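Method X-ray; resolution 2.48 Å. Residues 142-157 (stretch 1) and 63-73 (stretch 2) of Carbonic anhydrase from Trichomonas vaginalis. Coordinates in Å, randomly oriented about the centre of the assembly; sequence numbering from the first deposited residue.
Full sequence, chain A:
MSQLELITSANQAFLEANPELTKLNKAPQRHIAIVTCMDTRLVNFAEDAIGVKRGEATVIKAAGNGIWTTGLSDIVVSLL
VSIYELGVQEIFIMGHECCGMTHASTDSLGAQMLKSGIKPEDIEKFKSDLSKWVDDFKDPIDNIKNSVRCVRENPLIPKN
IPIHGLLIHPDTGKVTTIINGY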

# COMPACT_ATOMS: atom_id res chain seq x y z
N ASP A 142 17.98 -8.09 -0.15
CA ASP A 142 17.84 -9.01 -1.27
C ASP A 142 16.47 -8.83 -1.91
O ASP A 142 16.36 -8.88 -3.13
CB ASP A 142 18.26 -10.44 -0.89
CG ASP A 142 19.68 -10.79 -1.33
OD1 ASP A 142 20.64 -10.03 -1.01
OD2 ASP A 142 19.82 -11.83 -2.01
N ASN A 143 15.45 -8.57 -1.07
CA ASN A 143 14.09 -8.33 -1.52
C ASN A 143 14.02 -7.05 -2.34
O ASN A 143 13.30 -6.99 -3.34
CB ASN A 143 13.08 -8.32 -0.37
CG ASN A 143 11.67 -8.00 -0.83
OD1 ASN A 143 11.02 -8.82 -1.49
ND2 ASN A 143 11.19 -6.80 -0.52
N ILE A 144 14.77 -6.02 -1.92
CA ILE A 144 14.81 -4.76 -2.66
C ILE A 144 15.40 -5.03 -4.04
O ILE A 144 14.79 -4.66 -5.05
CB ILE A 144 15.59 -3.67 -1.90
CG1 ILE A 144 14.86 -3.19 -0.65
CG2 ILE A 144 15.91 -2.51 -2.83
CD1 ILE A 144 15.78 -2.59 0.40
N LYS A 145 16.57 -5.67 -4.07
CA LYS A 145 17.28 -5.95 -5.31
C LYS A 145 16.40 -6.77 -6.25
O LYS A 145 16.33 -6.48 -7.45
CB LYS A 145 18.61 -6.66 -5.00
CG LYS A 145 19.77 -5.74 -4.66
CD LYS A 145 20.92 -6.41 -3.93
CE LYS A 145 22.16 -5.53 -3.87
NZ LYS A 145 23.15 -6.00 -2.88
N ASN A 146 15.71 -7.77 -5.71
CA ASN A 146 14.88 -8.70 -6.47
C ASN A 146 13.60 -7.99 -6.95
O ASN A 146 13.13 -8.24 -8.05
CB ASN A 146 14.61 -9.97 -5.66
CG ASN A 146 14.02 -11.10 -6.48
OD1 ASN A 146 14.75 -11.92 -7.02
ND2 ASN A 146 12.70 -11.16 -6.59
N SER A 147 13.06 -7.11 -6.11
CA SER A 147 11.85 -6.39 -6.44
C SER A 147 12.12 -5.41 -7.58
O SER A 147 11.34 -5.32 -8.52
CB SER A 147 11.29 -5.68 -5.24
OG SER A 147 10.63 -6.61 -4.41
N VAL A 148 13.26 -4.71 -7.49
CA VAL A 148 13.67 -3.79 -8.53
C VAL A 148 13.86 -4.55 -9.84
O VAL A 148 13.57 -4.02 -10.91
CB VAL A 148 14.93 -2.99 -8.13
CG1 VAL A 148 15.49 -2.17 -9.28
CG2 VAL A 148 14.65 -2.10 -6.94
N ARG A 149 14.30 -5.81 -9.75
CA ARG A 149 14.51 -6.62 -10.94
C ARG A 149 13.16 -7.00 -11.56
O ARG A 149 13.00 -6.91 -12.77
CB ARG A 149 15.37 -7.85 -10.64
CG ARG A 149 15.92 -8.53 -11.88
CD ARG A 149 16.38 -9.96 -11.64
NE ARG A 149 15.65 -10.59 -10.55
CZ ARG A 149 14.75 -11.57 -10.68
NH1 ARG A 149 14.49 -12.11 -11.86
NH2 ARG A 149 14.15 -12.05 -9.60
N CYS A 150 12.20 -7.41 -10.72
CA CYS A 150 10.93 -7.92 -11.21
C CYS A 150 10.08 -6.82 -11.84
O CYS A 150 9.33 -7.08 -12.77
CB CYS A 150 10.14 -8.66 -10.12
SG CYS A 150 10.82 -10.30 -9.76
N VAL A 151 10.20 -5.59 -11.33
CA VAL A 151 9.52 -4.46 -11.94
C VAL A 151 10.17 -4.17 -13.29
O VAL A 151 9.47 -3.98 -14.29
CB VAL A 151 9.48 -3.23 -11.02
CG1 VAL A 151 8.76 -2.06 -11.67
CG2 VAL A 151 8.84 -3.56 -9.68
N ARG A 152 11.51 -4.18 -13.32
CA ARG A 152 12.27 -3.92 -14.53
C ARG A 152 11.87 -4.88 -15.65
O ARG A 152 11.59 -4.45 -16.77
CB ARG A 152 13.78 -3.94 -14.23
CG ARG A 152 14.69 -3.74 -15.43
CD ARG A 152 14.13 -2.78 -16.47
NE ARG A 152 14.32 -1.36 -16.17
CZ ARG A 152 13.41 -0.41 -16.38
NH1 ARG A 152 12.21 -0.71 -16.86
NH2 ARG A 152 13.70 0.84 -16.08
N GLU A 153 11.82 -6.18 -15.34
CA GLU A 153 11.60 -7.22 -16.33
C GLU A 153 10.12 -7.40 -16.63
O GLU A 153 9.75 -8.28 -17.40
CB GLU A 153 12.27 -8.53 -15.89
CG GLU A 153 13.75 -8.56 -16.22
CD GLU A 153 14.62 -9.49 -15.38
OE1 GLU A 153 14.10 -10.50 -14.86
OE2 GLU A 153 15.83 -9.19 -15.25
N ASN A 154 9.28 -6.56 -16.01
CA ASN A 154 7.85 -6.59 -16.28
C ASN A 154 7.61 -6.03 -17.68
O ASN A 154 7.99 -4.89 -17.97
CB ASN A 154 7.02 -5.89 -15.20
CG ASN A 154 5.54 -6.19 -15.30
OD1 ASN A 154 4.92 -5.93 -16.32
ND2 ASN A 154 4.95 -6.72 -14.24
N PRO A 155 6.97 -6.80 -18.58
CA PRO A 155 6.78 -6.38 -19.97
C PRO A 155 5.80 -5.23 -20.15
O PRO A 155 5.74 -4.62 -21.22
CB PRO A 155 6.24 -7.65 -20.66
CG PRO A 155 5.58 -8.44 -19.55
CD PRO A 155 6.39 -8.13 -18.31
N LEU A 156 5.05 -4.92 -19.10
CA LEU A 156 4.05 -3.86 -19.17
C LEU A 156 4.67 -2.53 -18.74
O LEU A 156 4.02 -1.49 -18.83
CB LEU A 156 2.86 -4.21 -18.29
CG LEU A 156 2.04 -5.45 -18.68
CD1 LEU A 156 0.67 -5.41 -18.02
CD2 LEU A 156 1.89 -5.57 -20.19
N ILE A 157 5.93 -2.55 -18.29
CA ILE A 157 6.56 -1.36 -17.74
C ILE A 157 7.65 -0.86 -18.69
O ILE A 157 8.59 -1.59 -19.01
CB ILE A 157 7.05 -1.60 -16.29
CG1 ILE A 157 5.85 -1.62 -15.34
CG2 ILE A 157 8.07 -0.55 -15.87
CD1 ILE A 157 6.19 -2.00 -13.94
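Stretch 2 (63-73) AGNGIWTTGLS

Stretch 2 has no regular secondary structure at its centre; it runs as an irregular, winding segment, extended only in places (Gly66, Ile67, Thr69, Leu72), along the helix 142-152 and the turn that follows. The two stretches advance in the same sense: Gly64 lies beside Asn143, Ile67 beside Ser147 (CA to CA 4.7 Å) and Thr70 beside Asn154 (CA to CA 4.9 Å). The surface buried between them, both sides summed, is 601 Å².

At the start, Asn143 adopts the t rotamer, which brings its ND2 2.9 Å from Gly64 O in a weak hydrogen bond. Gly64, at phi 88° and psi 0°, occupies a conformation in which a CB would jam against the preceding carbonyl. Asn65 follows with a left-handed backbone (44/46) and chi1 p, its ND2 3.6 Å from Asn143 ND2. The chain then extends through Gly66, whose CA lies 3.5 Å from Ser147 OG.

Ser147 makes the best-aligned polar link of the contact. Its m rotamer folds OG back to donate to Asn143 O (2.9 Å), leaving a lone pair of Ser147 OG to accept from Ile67 N at 3.0 Å with a nearly straight angle of 168°. Ile67 O in turn lies 3.5 Å from Ser147 CA in a CA-H...O contact. The CA-to-CB bond of Ile67 points toward the helix, and chi1 m with chi2 p places CG2 3.8 Å from Cys150 CB and CG1 3.9 Å from Val151 CG2.

Trp68 and Thr69 direct their CB atoms away from the helix. Thr69 takes the t rotamer, and its OG1 accepts from Gly71 N at 3.0 Å, spanning Thr70. Beyond the helix, Asn154, also t, uses both ends of its amide: OD1 accepts from Leu156 N (3.0 Å) within the type I turn, while ND2 donates to Gly71 O (3.1 Å). Leu156 CD1 finally meets Leu72 CD2 at 3.9 Å, both leucines being m,t.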

# COMPACT_ATOMS: atom_id res chain seq x y z
N ALA A 63 2.89 -5.50 2.99
CA ALA A 63 3.81 -6.20 3.87
C ALA A 63 5.03 -6.65 3.09
O ALA A 63 4.94 -7.55 2.25
CB ALA A 63 3.10 -7.36 4.52
N GLY A 64 6.18 -6.01 3.34
CA GLY A 64 7.44 -6.43 2.75
C GLY A 64 7.73 -5.80 1.39
O GLY A 64 8.76 -6.08 0.79
N ASN A 65 6.81 -4.95 0.91
CA ASN A 65 7.00 -4.13 -0.29
C ASN A 65 7.63 -4.94 -1.44
O ASN A 65 8.56 -4.47 -2.09
CB ASN A 65 7.84 -2.88 0.01
CG ASN A 65 9.14 -3.20 0.71
OD1 ASN A 65 9.18 -3.29 1.93
ND2 ASN A 65 10.21 -3.37 -0.06
N GLY A 66 7.10 -6.14 -1.67
CA GLY A 66 7.73 -7.08 -2.59
C GLY A 66 7.00 -7.19 -3.92
O GLY A 66 5.77 -7.21 -3.96
N ILE A 67 7.79 -7.24 -5.00
CA ILE A 67 7.31 -7.68 -6.29
C ILE A 67 8.14 -8.91 -6.66
O ILE A 67 9.34 -8.79 -6.93
CB ILE A 67 7.43 -6.57 -7.36
CG1 ILE A 67 6.71 -5.29 -6.95
CG2 ILE A 67 6.99 -7.07 -8.73
CD1 ILE A 67 7.54 -4.36 -6.09
N TRP A 68 7.50 -10.08 -6.64
CA TRP A 68 8.18 -11.31 -7.00
C TRP A 68 7.69 -11.80 -8.36
O TRP A 68 8.30 -12.69 -8.95
CB TRP A 68 8.02 -12.37 -5.89
CG TRP A 68 6.63 -12.53 -5.35
CD1 TRP A 68 6.11 -11.93 -4.24
CD2 TRP A 68 5.57 -13.35 -5.89
NE1 TRP A 68 4.81 -12.31 -4.05
CE2 TRP A 68 4.45 -13.18 -5.04
CE3 TRP A 68 5.45 -14.21 -6.99
CZ2 TRP A 68 3.24 -13.85 -5.27
CZ3 TRP A 68 4.26 -14.86 -7.22
CH2 TRP A 68 3.16 -14.68 -6.37
N THR A 69 6.60 -11.19 -8.85
CA THR A 69 5.94 -11.62 -10.07
C THR A 69 6.31 -10.68 -11.22
O THR A 69 6.57 -9.49 -11.00
CB THR A 69 4.41 -11.66 -9.90
OG1 THR A 69 3.86 -12.34 -11.03
CG2 THR A 69 3.78 -10.30 -9.78
N THR A 70 6.32 -11.23 -12.44
CA THR A 70 6.38 -10.40 -13.65
C THR A 70 5.03 -10.40 -14.37
O THR A 70 4.92 -9.88 -15.48
CB THR A 70 7.58 -10.74 -14.55
OG1 THR A 70 7.31 -11.98 -15.21
CG2 THR A 70 8.90 -10.78 -13.81
N GLY A 71 4.01 -10.98 -13.73
CA GLY A 71 2.62 -10.82 -14.13
C GLY A 71 2.00 -9.58 -13.48
O GLY A 71 2.62 -8.52 -13.44
N LEU A 72 0.78 -9.75 -12.95
CA LEU A 72 0.07 -8.67 -12.29
C LEU A 72 -0.09 -8.97 -10.81
O LEU A 72 -0.14 -10.12 -10.40
CB LEU A 72 -1.30 -8.48 -12.96
CG LEU A 72 -1.28 -8.03 -14.42
CD1 LEU A 72 -2.69 -8.00 -14.98
CD2 LEU A 72 -0.64 -6.66 -14.55
N SER A 73 -0.16 -7.90 -10.02
CA SER A 73 -0.43 -7.94 -8.59
C SER A 73 -1.01 -6.58 -8.21
O SER A 73 -1.03 -5.68 -9.06
CB SER A 73 0.83 -8.23 -7.80
OG SER A 73 1.79 -7.21 -8.00